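Local coordinates for aminoglycoside phosphotransferase (PDB 6FUC), which probably transfers a phosphate group from ATP to the 3''-hydroxyl of streptomycin, a modification that would make its Streptomyces host resistant to the antibiotic, at residues L53-E56 and R57-S61; A113-R116 and L117-P121; H187-C191 and L192-I196; H265-P268 and L269-G272. All coordinates share one frame; numbering follows the deposited sequence.

Contact 1 of 4, residues L53-E56 and R57-S61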
loop_
_atom_site.group_PDB
_atom_site.type_symbol
_atom_site.label_atom_id
_atom_site.label_comp_id
_atom_site.label_asym_id
_atom_site.label_seq_id
_atom_site.Cartn_x
_atom_site.Cartn_y
_atom_site.Cartn_z
ATOM N N LEU A 53 5.496 -4.050 12.350
ATOM C CA LEU A 53 5.940 -5.150 11.449
ATOM C C LEU A 53 5.156 -6.459 11.808
ATOM O O LEU A 53 4.836 -7.213 10.915
ATOM C CB LEU A 53 7.422 -5.311 11.527
ATOM C CG LEU A 53 8.010 -6.156 10.414
ATOM C CD1 LEU A 53 7.858 -5.530 9.040
ATOM C CD2 LEU A 53 9.452 -6.552 10.730
ATOM N N GLU A 54 4.936 -6.699 13.102
ATOM C CA GLU A 54 4.138 -7.850 13.485
ATOM C C GLU A 54 2.732 -7.754 12.875
ATOM O O GLU A 54 2.162 -8.756 12.446
ATOM C CB GLU A 54 4.044 -7.983 14.980
ATOM C CG GLU A 54 3.597 -9.348 15.430
ATOM C CD GLU A 54 3.684 -9.495 16.929
ATOM O OE1 GLU A 54 4.581 -8.892 17.602
ATOM O OE2 GLU A 54 2.871 -10.250 17.481
ATOM N N ALA A 55 2.192 -6.544 12.898
ATOM C CA ALA A 55 0.898 -6.261 12.235
ATOM C C ALA A 55 0.893 -6.632 10.749
ATOM O O ALA A 55 -0.075 -7.214 10.247
ATOM C CB ALA A 55 0.504 -4.777 12.436
ATOM N N GLU A 56 1.989 -6.296 10.071
ATOM C CA GLU A 56 2.142 -6.667 8.678
ATOM C C GLU A 56 2.237 -8.178 8.518
ATOM O O GLU A 56 1.599 -8.747 7.627
ATOM C CB GLU A 56 3.360 -5.942 8.078
ATOM C CG GLU A 56 3.570 -6.313 6.634
ATOM C CD GLU A 56 4.583 -5.438 5.903
ATOM O OE1 GLU A 56 4.864 -4.315 6.398
ATOM O OE2 GLU A 56 4.998 -5.864 4.802
ATOM N N ARG A 57 3.052 -8.835 9.346
ATOM C CA ARG A 57 3.156 -10.275 9.322
ATOM C C ARG A 57 1.788 -10.906 9.359
ATOM O O ARG A 57 1.463 -11.818 8.607
ATOM C CB ARG A 57 4.028 -10.738 10.508
ATOM C CG ARG A 57 4.149 -12.236 10.587
ATOM C CD ARG A 57 4.609 -12.731 11.940
ATOM N NE ARG A 57 3.532 -12.521 12.901
ATOM C CZ ARG A 57 3.615 -12.793 14.156
ATOM N NH1 ARG A 57 4.811 -13.062 14.663
ATOM N NH2 ARG A 57 2.535 -12.623 14.928
ATOM N N ASP A 58 0.993 -10.463 10.350
ATOM C CA ASP A 58 -0.322 -11.035 10.548
ATOM C C ASP A 58 -1.250 -10.834 9.345
ATOM O O ASP A 58 -2.038 -11.721 9.000
ATOM C CB ASP A 58 -0.938 -10.483 11.826
ATOM C CG ASP A 58 -0.218 -10.863 13.096
ATOM O OD1 ASP A 58 0.594 -11.839 13.100
ATOM O OD2 ASP A 58 -0.489 -10.203 14.125
ATOM N N ARG A 59 -1.148 -9.664 8.718
ATOM C CA ARG A 59 -1.939 -9.376 7.515
ATOM C C ARG A 59 -1.552 -10.299 6.369
ATOM O O ARG A 59 -2.409 -10.842 5.669
ATOM C CB ARG A 59 -1.770 -7.929 7.158
ATOM C CG ARG A 59 -2.611 -7.027 8.074
ATOM C CD ARG A 59 -2.101 -5.599 8.085
ATOM N NE ARG A 59 -3.037 -4.666 8.707
ATOM C CZ ARG A 59 -3.123 -4.545 10.014
ATOM N NH1 ARG A 59 -2.384 -5.260 10.855
ATOM N NH2 ARG A 59 -4.071 -3.743 10.522
ATOM N N VAL A 60 -0.245 -10.494 6.155
ATOM C CA VAL A 60 0.204 -11.346 5.048
ATOM C C VAL A 60 -0.270 -12.779 5.305
ATOM O O VAL A 60 -0.814 -13.456 4.417
ATOM C CB VAL A 60 1.741 -11.306 4.925
ATOM C CG1 VAL A 60 2.230 -12.299 3.886
ATOM C CG2 VAL A 60 2.243 -9.890 4.608
ATOM N N SER A 61 -0.016 -13.269 6.556
ATOM C CA SER A 61 -0.429 -14.619 6.850
ATOM C C SER A 61 -1.925 -14.828 6.752
ATOM O O SER A 61 -2.401 -15.838 6.240
ATOM C CB SER A 61 0.098 -14.980 8.213
ATOM O OG SER A 61 -0.365 -16.057 8.642
HETATM O O HOH W 1 0.207 -10.983 16.602
#
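Leu-53 to Ser-61 is a continuous run of alpha-helix, with Arg-57 N bonding Leu-53 O at 2.9 Å, and the same i to i+4 step repeated from Asp-58 to Glu-54 and from Val-60 to Glu-56. On one side of it Glu-54, Arg-57 and Asp-58 form a salt-bridge network. The Arg-57 chain bends at its third torsion (chi3 70°), which brings NE and NH2 side-on to Asp-58 OD1; the NH2 bond, 2.8 Å, falls on the syn lone pair of that oxygen. Glu-54 runs alongside and lays CG over one guanidinium face, 3.5 Å from Arg-57 NH2. Its OE2 sits well out of the guanidinium plane, so charge alone links it to Arg-57. A water donates to both Glu-54 OE2 and Asp-58 OD2, bridging the two carboxylates. Further round, Ala-55 O takes the backbone N of Arg-59 on one face and Arg-59 NH1 on the other, NH1 at 3.1 Å, while Arg-59 NE bonds Leu-213 O. Helix 50-63 lies against strands 40-45, 73-79 and 82-88: Leu-53 packs there, Trp-76 makes a cation-pi contact with Arg-57, and Glu-56 pairs with Lys-43, consistent with the lysine-glutamate pair of the kinase fold.

Contact 2 of 4, residues A113-R116 and L117-P121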
loop_
_atom_site.group_PDB
_atom_site.type_symbol
_atom_site.label_atom_id
_atom_site.label_comp_id
_atom_site.label_asym_id
_atom_site.label_seq_id
_atom_site.Cartn_x
_atom_site.Cartn_y
_atom_site.Cartn_z
ATOM N N ALA A 113 -9.142 -7.989 -9.927
ATOM C CA ALA A 113 -8.395 -8.497 -8.768
ATOM C C ALA A 113 -8.696 -7.647 -7.491
ATOM O O ALA A 113 -8.797 -8.187 -6.398
ATOM C CB ALA A 113 -6.903 -8.499 -9.036
ATOM N N VAL A 114 -8.793 -6.353 -7.691
ATOM C CA VAL A 114 -9.139 -5.425 -6.581
ATOM C C VAL A 114 -10.570 -5.697 -6.138
ATOM O O VAL A 114 -10.854 -5.732 -4.939
ATOM C CB VAL A 114 -8.845 -4.008 -6.982
ATOM C CG1 VAL A 114 -9.345 -3.040 -5.897
ATOM C CG2 VAL A 114 -7.392 -3.820 -7.220
ATOM N N ARG A 115 -11.479 -5.917 -7.072
ATOM C CA ARG A 115 -12.853 -6.220 -6.724
ATOM C C ARG A 115 -12.884 -7.481 -5.864
ATOM O O ARG A 115 -13.633 -7.560 -4.850
ATOM C CB ARG A 115 -13.714 -6.385 -7.981
ATOM C CG ARG A 115 -15.123 -6.780 -7.618
ATOM C CD ARG A 115 -16.040 -6.986 -8.777
ATOM N NE ARG A 115 -15.580 -7.872 -9.828
ATOM C CZ ARG A 115 -15.398 -9.198 -9.768
ATOM N NH1 ARG A 115 -15.585 -9.922 -8.657
ATOM N NH2 ARG A 115 -15.001 -9.827 -10.869
ATOM N N ARG A 116 -12.138 -8.507 -6.231
ATOM C CA ARG A 116 -12.136 -9.735 -5.433
ATOM C C ARG A 116 -11.663 -9.466 -4.006
ATOM O O ARG A 116 -12.268 -9.950 -3.039
ATOM C CB ARG A 116 -11.293 -10.827 -6.083
ATOM C CG ARG A 116 -11.906 -11.359 -7.351
ATOM C CD ARG A 116 -10.974 -12.465 -7.940
ATOM N NE ARG A 116 -10.971 -13.691 -7.061
ATOM C CZ ARG A 116 -10.060 -14.096 -6.152
ATOM N NH1 ARG A 116 -8.894 -13.444 -5.855
ATOM N NH2 ARG A 116 -10.379 -15.185 -5.490
ATOM N N LEU A 117 -10.600 -8.685 -3.847
ATOM C CA LEU A 117 -10.140 -8.325 -2.514
ATOM C C LEU A 117 -11.226 -7.579 -1.744
ATOM O O LEU A 117 -11.528 -7.878 -0.560
ATOM C CB LEU A 117 -8.875 -7.507 -2.607
ATOM C CG LEU A 117 -8.341 -6.885 -1.342
ATOM C CD1 LEU A 117 -7.923 -7.927 -0.316
ATOM C CD2 LEU A 117 -7.167 -5.981 -1.667
ATOM N N HIS A 118 -11.840 -6.608 -2.436
ATOM C CA HIS A 118 -12.895 -5.811 -1.886
ATOM C C HIS A 118 -14.263 -6.575 -1.725
ATOM O O HIS A 118 -15.302 -5.974 -1.380
ATOM C CB HIS A 118 -13.145 -4.578 -2.718
ATOM C CG HIS A 118 -12.052 -3.549 -2.664
ATOM N ND1 HIS A 118 -12.219 -2.310 -3.221
ATOM C CD2 HIS A 118 -10.829 -3.541 -2.084
ATOM C CE1 HIS A 118 -11.139 -1.589 -3.014
ATOM N NE2 HIS A 118 -10.252 -2.324 -2.337
ATOM N N GLU A 119 -14.305 -7.800 -2.041
ATOM C CA GLU A 119 -15.457 -8.634 -1.776
ATOM C C GLU A 119 -15.247 -9.539 -0.600
ATOM O O GLU A 119 -16.228 -10.170 -0.174
ATOM C CB GLU A 119 -15.856 -9.424 -3.046
ATOM C CG GLU A 119 -16.569 -8.466 -4.000
ATOM C CD GLU A 119 -16.975 -9.111 -5.298
ATOM O OE1 GLU A 119 -16.625 -10.253 -5.563
ATOM O OE2 GLU A 119 -17.620 -8.458 -6.111
ATOM N N LEU A 120 -14.067 -9.579 0.018
ATOM C CA LEU A 120 -13.953 -10.296 1.288
ATOM C C LEU A 120 -14.927 -9.692 2.292
ATOM O O LEU A 120 -15.095 -8.488 2.328
ATOM C CB LEU A 120 -12.538 -10.199 1.835
ATOM C CG LEU A 120 -11.455 -10.914 1.008
ATOM C CD1 LEU A 120 -10.127 -10.719 1.689
ATOM C CD2 LEU A 120 -11.781 -12.378 0.804
ATOM N N PRO A 121 -15.614 -10.488 3.119
ATOM C CA PRO A 121 -16.600 -9.909 4.030
ATOM C C PRO A 121 -15.976 -9.044 5.102
ATOM O O PRO A 121 -15.193 -9.525 5.892
ATOM C CB PRO A 121 -17.301 -11.150 4.627
ATOM C CG PRO A 121 -16.342 -12.254 4.388
ATOM C CD PRO A 121 -15.586 -11.938 3.167
#
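Val-114 lays its CG1 methyl over one face of the His-118 ring, a CH-pi contact 3.8 Å from CG1 to the ring centroid and 16° off the normal, with the methyl displaced toward the CE1-NE2 side. The two side chains point the same way, one helical turn apart, and His-118 N bonds Val-114 O at 2.8 Å. On another side of the turn Arg-115 and Glu-119 make a salt bridge. Arg-115 NH1 reaches Glu-119 OE1 at 3.3 Å through a bent bond of 135°; the oxygen is in the guanidinium plane, whereas the nitrogen stands above the carboxylate. Glu-119 OE2 rests instead on the aliphatic part of the arginine, 3.4 Å from Arg-115 CG. Farther out, both ring nitrogens of His-118 are engaged, ND1 with Tyr-251 OH and NE2 with Asp-221 OD2, which fixes the rotation of the imidazole under the valine. Leu-117 N bonds Ala-113 O, and His-118 N to Val-114 O is the later of these two i to i+4 bonds. Glu-119 N then bonds Arg-116 O, an i to i+3 step, and a type I beta turn from Leu-117 to Leu-120 leads the chain away. Here helix 100-117 ends, and the histidine just after it bonds Asp-221, whose bonds to the His-187 and Gly-188 backbone are consistent with the aspartate that holds the catalytic loop in kinases.

Contact 3 of 4, residues H187-C191 and L192-I196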
loop_
_atom_site.group_PDB
_atom_site.type_symbol
_atom_site.label_atom_id
_atom_site.label_comp_id
_atom_site.label_asym_id
_atom_site.label_seq_id
_atom_site.Cartn_x
_atom_site.Cartn_y
_atom_site.Cartn_z
ATOM N N HIS A 187 -6.618 -3.128 0.468
ATOM C CA HIS A 187 -5.177 -3.392 0.487
ATOM C C HIS A 187 -4.450 -2.476 1.464
ATOM O O HIS A 187 -3.559 -2.919 2.187
ATOM C CB HIS A 187 -4.661 -3.171 -0.951
ATOM C CG HIS A 187 -3.192 -3.260 -1.046
ATOM N ND1 HIS A 187 -2.367 -2.246 -0.652
ATOM C CD2 HIS A 187 -2.408 -4.278 -1.470
ATOM C CE1 HIS A 187 -1.122 -2.667 -0.799
ATOM N NE2 HIS A 187 -1.121 -3.889 -1.330
ATOM N N GLY A 188 -4.830 -1.210 1.422
ATOM C CA GLY A 188 -4.359 -0.234 2.378
ATOM C C GLY A 188 -3.303 0.700 1.874
ATOM O O GLY A 188 -3.106 1.752 2.498
ATOM N N ASP A 189 -2.622 0.342 0.793
ATOM C CA ASP A 189 -1.621 1.210 0.160
ATOM C C ASP A 189 -1.569 0.834 -1.326
ATOM O O ASP A 189 -0.556 0.356 -1.846
ATOM C CB ASP A 189 -0.268 1.081 0.821
ATOM C CG ASP A 189 0.785 1.965 0.219
ATOM O OD1 ASP A 189 0.419 2.995 -0.366
ATOM O OD2 ASP A 189 1.986 1.633 0.347
ATOM N N LEU A 190 -2.678 1.076 -2.006
ATOM C CA LEU A 190 -2.899 0.506 -3.379
ATOM C C LEU A 190 -2.330 1.457 -4.431
ATOM O O LEU A 190 -3.014 1.829 -5.394
ATOM C CB LEU A 190 -4.324 0.129 -3.604
ATOM C CG LEU A 190 -4.551 -0.792 -4.834
ATOM C CD1 LEU A 190 -3.933 -2.179 -4.594
ATOM C CD2 LEU A 190 -6.027 -0.909 -5.136
ATOM N N CYS A 191 -1.054 1.822 -4.279
ATOM C CA CYS A 191 -0.329 2.474 -5.345
ATOM C C CYS A 191 0.167 1.427 -6.317
ATOM O O CYS A 191 0.399 0.250 -5.952
ATOM C CB CYS A 191 0.810 3.254 -4.765
ATOM S SG CYS A 191 1.890 2.425 -3.692
ATOM N N LEU A 192 0.475 1.828 -7.554
ATOM C CA LEU A 192 0.945 0.872 -8.574
ATOM C C LEU A 192 2.121 -0.020 -8.193
ATOM O O LEU A 192 2.128 -1.174 -8.591
ATOM C CB LEU A 192 1.289 1.583 -9.889
ATOM C CG LEU A 192 0.145 2.135 -10.698
ATOM C CD1 LEU A 192 0.700 2.712 -11.985
ATOM C CD2 LEU A 192 -0.918 1.085 -11.010
ATOM N N PRO A 193 3.107 0.465 -7.411
ATOM C CA PRO A 193 4.206 -0.410 -7.065
ATOM C C PRO A 193 3.770 -1.670 -6.341
ATOM O O PRO A 193 4.530 -2.647 -6.312
ATOM C CB PRO A 193 5.102 0.457 -6.146
ATOM C CG PRO A 193 4.872 1.851 -6.701
ATOM C CD PRO A 193 3.404 1.866 -7.010
ATOM N N ASN A 194 2.623 -1.623 -5.682
ATOM C CA ASN A 194 2.180 -2.723 -4.814
ATOM C C ASN A 194 1.312 -3.740 -5.516
ATOM O O ASN A 194 0.804 -4.682 -4.875
ATOM C CB ASN A 194 1.598 -2.181 -3.527
ATOM C CG ASN A 194 2.611 -1.457 -2.720
ATOM O OD1 ASN A 194 3.818 -1.755 -2.805
ATOM N ND2 ASN A 194 2.173 -0.562 -1.845
ATOM N N ILE A 195 1.156 -3.591 -6.824
ATOM C CA ILE A 195 0.391 -4.548 -7.663
ATOM C C ILE A 195 1.433 -5.164 -8.603
ATOM O O ILE A 195 2.045 -4.465 -9.384
ATOM C CB ILE A 195 -0.720 -3.849 -8.451
ATOM C CG1 ILE A 195 -1.653 -3.065 -7.515
ATOM C CG2 ILE A 195 -1.425 -4.855 -9.300
ATOM C CD1 ILE A 195 -2.621 -2.229 -8.242
ATOM N N ILE A 196 1.611 -6.478 -8.507
ATOM C CA ILE A 196 2.593 -7.182 -9.337
ATOM C C ILE A 196 1.830 -7.808 -10.498
ATOM O O ILE A 196 0.825 -8.507 -10.282
ATOM C CB ILE A 196 3.349 -8.236 -8.557
ATOM C CG1 ILE A 196 3.980 -7.641 -7.294
ATOM C CG2 ILE A 196 4.432 -8.855 -9.451
ATOM C CD1 ILE A 196 4.884 -6.436 -7.467
#
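His-187 and Asn-194 set their flat groups only 23° apart, while the side chains themselves run at about a right angle. Asp-189 N lies at the imidazole edge, in plane, and donates to His-187 ND1 at 3.0 Å; at the other nitrogen NE2 is bonded to Ile-208 O. Asn-194 CB comes up to the ring obliquely, 3.9 Å from His-187 CE1. The asparagine amide is held flat by a nearly straight bond, ND2 to Asp-189 O at 2.9 Å and 170°, which lies in the plane of both the amide and the carbonyl. The carboxylate of Asp-189 is turned steeply from that amide. Asp-189 O also receives a weak bond from Cys-191 N, closing an inverse gamma turn centred on Leu-190. Asn-194 N then bonds Cys-191 O at 2.9 Å, starting the short 3-10 turn. With its CG anti to the backbone N (chi1 -165°), Leu-190 brings CD1 to Ile-195 CG1 at 3.8 Å. The sequence from His-187 to Asn-194 fits the HGDxxxxN catalytic loop of aminoglycoside phosphotransferases and their kinase relatives. This loop joins strand 184-186 to strand 195-197; Asp-221 of helix 219-233 grips the backbone N of both His-187 and Gly-188, Leu-190 meets Val-114 of helix 100-117, and Ile-196 pairs with strand 204-207.

Contact 4 of 4, residues H265-P268 and L269-G272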
loop_
_atom_site.group_PDB
_atom_site.type_symbol
_atom_site.label_atom_id
_atom_site.label_comp_id
_atom_site.label_asym_id
_atom_site.label_seq_id
_atom_site.Cartn_x
_atom_site.Cartn_y
_atom_site.Cartn_z
ATOM N N HIS A 265 -5.748 13.134 -0.645
ATOM C CA HIS A 265 -5.128 14.185 0.124
ATOM C C HIS A 265 -4.766 13.787 1.580
ATOM O O HIS A 265 -3.780 14.294 2.124
ATOM C CB HIS A 265 -6.013 15.414 0.135
ATOM C CG HIS A 265 -6.057 16.068 -1.207
ATOM N ND1 HIS A 265 -6.853 17.168 -1.457
ATOM C CD2 HIS A 265 -5.419 15.781 -2.377
ATOM C CE1 HIS A 265 -6.690 17.520 -2.729
ATOM N NE2 HIS A 265 -5.833 16.693 -3.311
ATOM N N LEU A 266 -5.538 12.853 2.126
ATOM C CA LEU A 266 -5.228 12.379 3.476
ATOM C C LEU A 266 -3.960 11.529 3.455
ATOM O O LEU A 266 -3.111 11.604 4.373
ATOM C CB LEU A 266 -6.403 11.567 4.022
ATOM C CG LEU A 266 -6.185 10.951 5.394
ATOM C CD1 LEU A 266 -5.893 11.974 6.487
ATOM C CD2 LEU A 266 -7.391 10.078 5.745
ATOM N N ASP A 267 -3.838 10.632 2.474
ATOM C CA ASP A 267 -2.843 9.566 2.531
ATOM C C ASP A 267 -1.465 10.099 2.819
ATOM O O ASP A 267 -0.765 9.537 3.705
ATOM C CB ASP A 267 -2.913 8.714 1.253
ATOM C CG ASP A 267 -2.125 7.428 1.436
ATOM O OD1 ASP A 267 -2.779 6.456 2.001
ATOM O OD2 ASP A 267 -0.939 7.411 1.110
ATOM N N PRO A 268 -0.939 11.110 2.113
ATOM C CA PRO A 268 0.432 11.490 2.371
ATOM C C PRO A 268 0.709 12.009 3.755
ATOM O O PRO A 268 1.844 11.989 4.233
ATOM C CB PRO A 268 0.739 12.550 1.314
ATOM C CG PRO A 268 -0.537 12.986 0.840
ATOM C CD PRO A 268 -1.530 11.878 0.999
ATOM N N LEU A 269 -0.310 12.510 4.435
ATOM C CA LEU A 269 -0.207 13.026 5.786
ATOM C C LEU A 269 -0.030 11.919 6.840
ATOM O O LEU A 269 0.229 12.204 7.974
ATOM C CB LEU A 269 -1.421 13.917 6.118
ATOM C CG LEU A 269 -1.653 15.046 5.158
ATOM C CD1 LEU A 269 -2.938 15.747 5.553
ATOM C CD2 LEU A 269 -0.509 16.005 5.090
ATOM N N THR A 270 -0.237 10.646 6.430
ATOM C CA THR A 270 -0.247 9.531 7.363
ATOM C C THR A 270 1.079 8.781 7.430
ATOM O O THR A 270 1.186 7.851 8.209
ATOM C CB THR A 270 -1.341 8.507 6.995
ATOM O OG1 THR A 270 -1.008 7.822 5.792
ATOM C CG2 THR A 270 -2.692 9.107 6.930
ATOM N N TRP A 271 2.072 9.174 6.628
ATOM C CA TRP A 271 3.375 8.431 6.544
ATOM C C TRP A 271 4.443 9.187 7.277
ATOM O O TRP A 271 4.614 10.382 7.042
ATOM C CB TRP A 271 3.768 8.227 5.081
ATOM C CG TRP A 271 2.829 7.310 4.328
ATOM C CD1 TRP A 271 1.779 7.700 3.570
ATOM C CD2 TRP A 271 2.848 5.891 4.305
ATOM N NE1 TRP A 271 1.156 6.615 3.041
ATOM C CE2 TRP A 271 1.784 5.478 3.481
ATOM C CE3 TRP A 271 3.662 4.929 4.867
ATOM C CZ2 TRP A 271 1.521 4.146 3.211
ATOM C CZ3 TRP A 271 3.386 3.600 4.614
ATOM C CH2 TRP A 271 2.323 3.234 3.803
ATOM N N GLY A 272 5.162 8.510 8.133
ATOM C CA GLY A 272 6.303 9.115 8.785
ATOM C C GLY A 272 6.209 9.074 10.302
ATOM O O GLY A 272 5.191 8.587 10.864
ATOM O OXT GLY A 272 7.160 9.522 10.959
HETATM O O HOH W 2 4.549 11.992 4.887
#
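The C-terminal tail of the chain continues from the last helix, 257-266, through two successive i to i+3 turns, with Leu-269 N bonded to Leu-266 O and Thr-270 N to Asp-267 O. Asp-267 accepts the side-chain bonds. Its carbonyl oxygen is gripped twice by Thr-270: OG1 donates at 2.7 Å in the carbonyl plane, on a lone pair, and the backbone N reaches it at 3.0 Å from above that plane. The threonine hydroxyl can do this because it stands between its own N and carbonyl carbon (chi1 70°). Arg-212 bonds the same hydroxyl through NH1 and makes a cation-pi contact with Trp-271. The indole of Trp-271 turns its edge to Asp-267, whose OD2 lies in the ring plane; from the carboxylate's side the donor stands 42° out of plane, and the planes meet at 57°. Leu-269 and Leu-266 pack against Leu-168 and Ala-138 of helices 161-168 and 131-143. The indole also touches Asp-189, and the terminal carboxylate pairs with Arg-144. A tail placed here is consistent with a role beside the aminoglycoside, as in APH(3') relatives. A water sits 2.8 Å from Pro-268 O and 2.7 Å from Trp-271 O, while the buried Trp-271 N has no partner. The indole bond itself, Trp-271 NE1 to Asp-267 OD2, measures 3.0 Å.

In the fold
From the N terminus the four contacts come strictly in series; none nests in or crosses another. Contact 1 is a run within helix 50-63, against the five-stranded N-terminal sheet, and contact 2 finishes helix 100-117. Contact 3 forms the loop between strands 184-186 and 195-197, near the centre of the chain, and contact 4 carries the tail on from the last helix. Contact 3 joins the others of the C-terminal part: Leu-117 CD2 lies 3.6 Å from His-187 N, and Asp-189 CG 3.8 Å from Trp-271 CZ2. Contact 1 touches none of them, its nearest atoms being about 7 Å from contact 3.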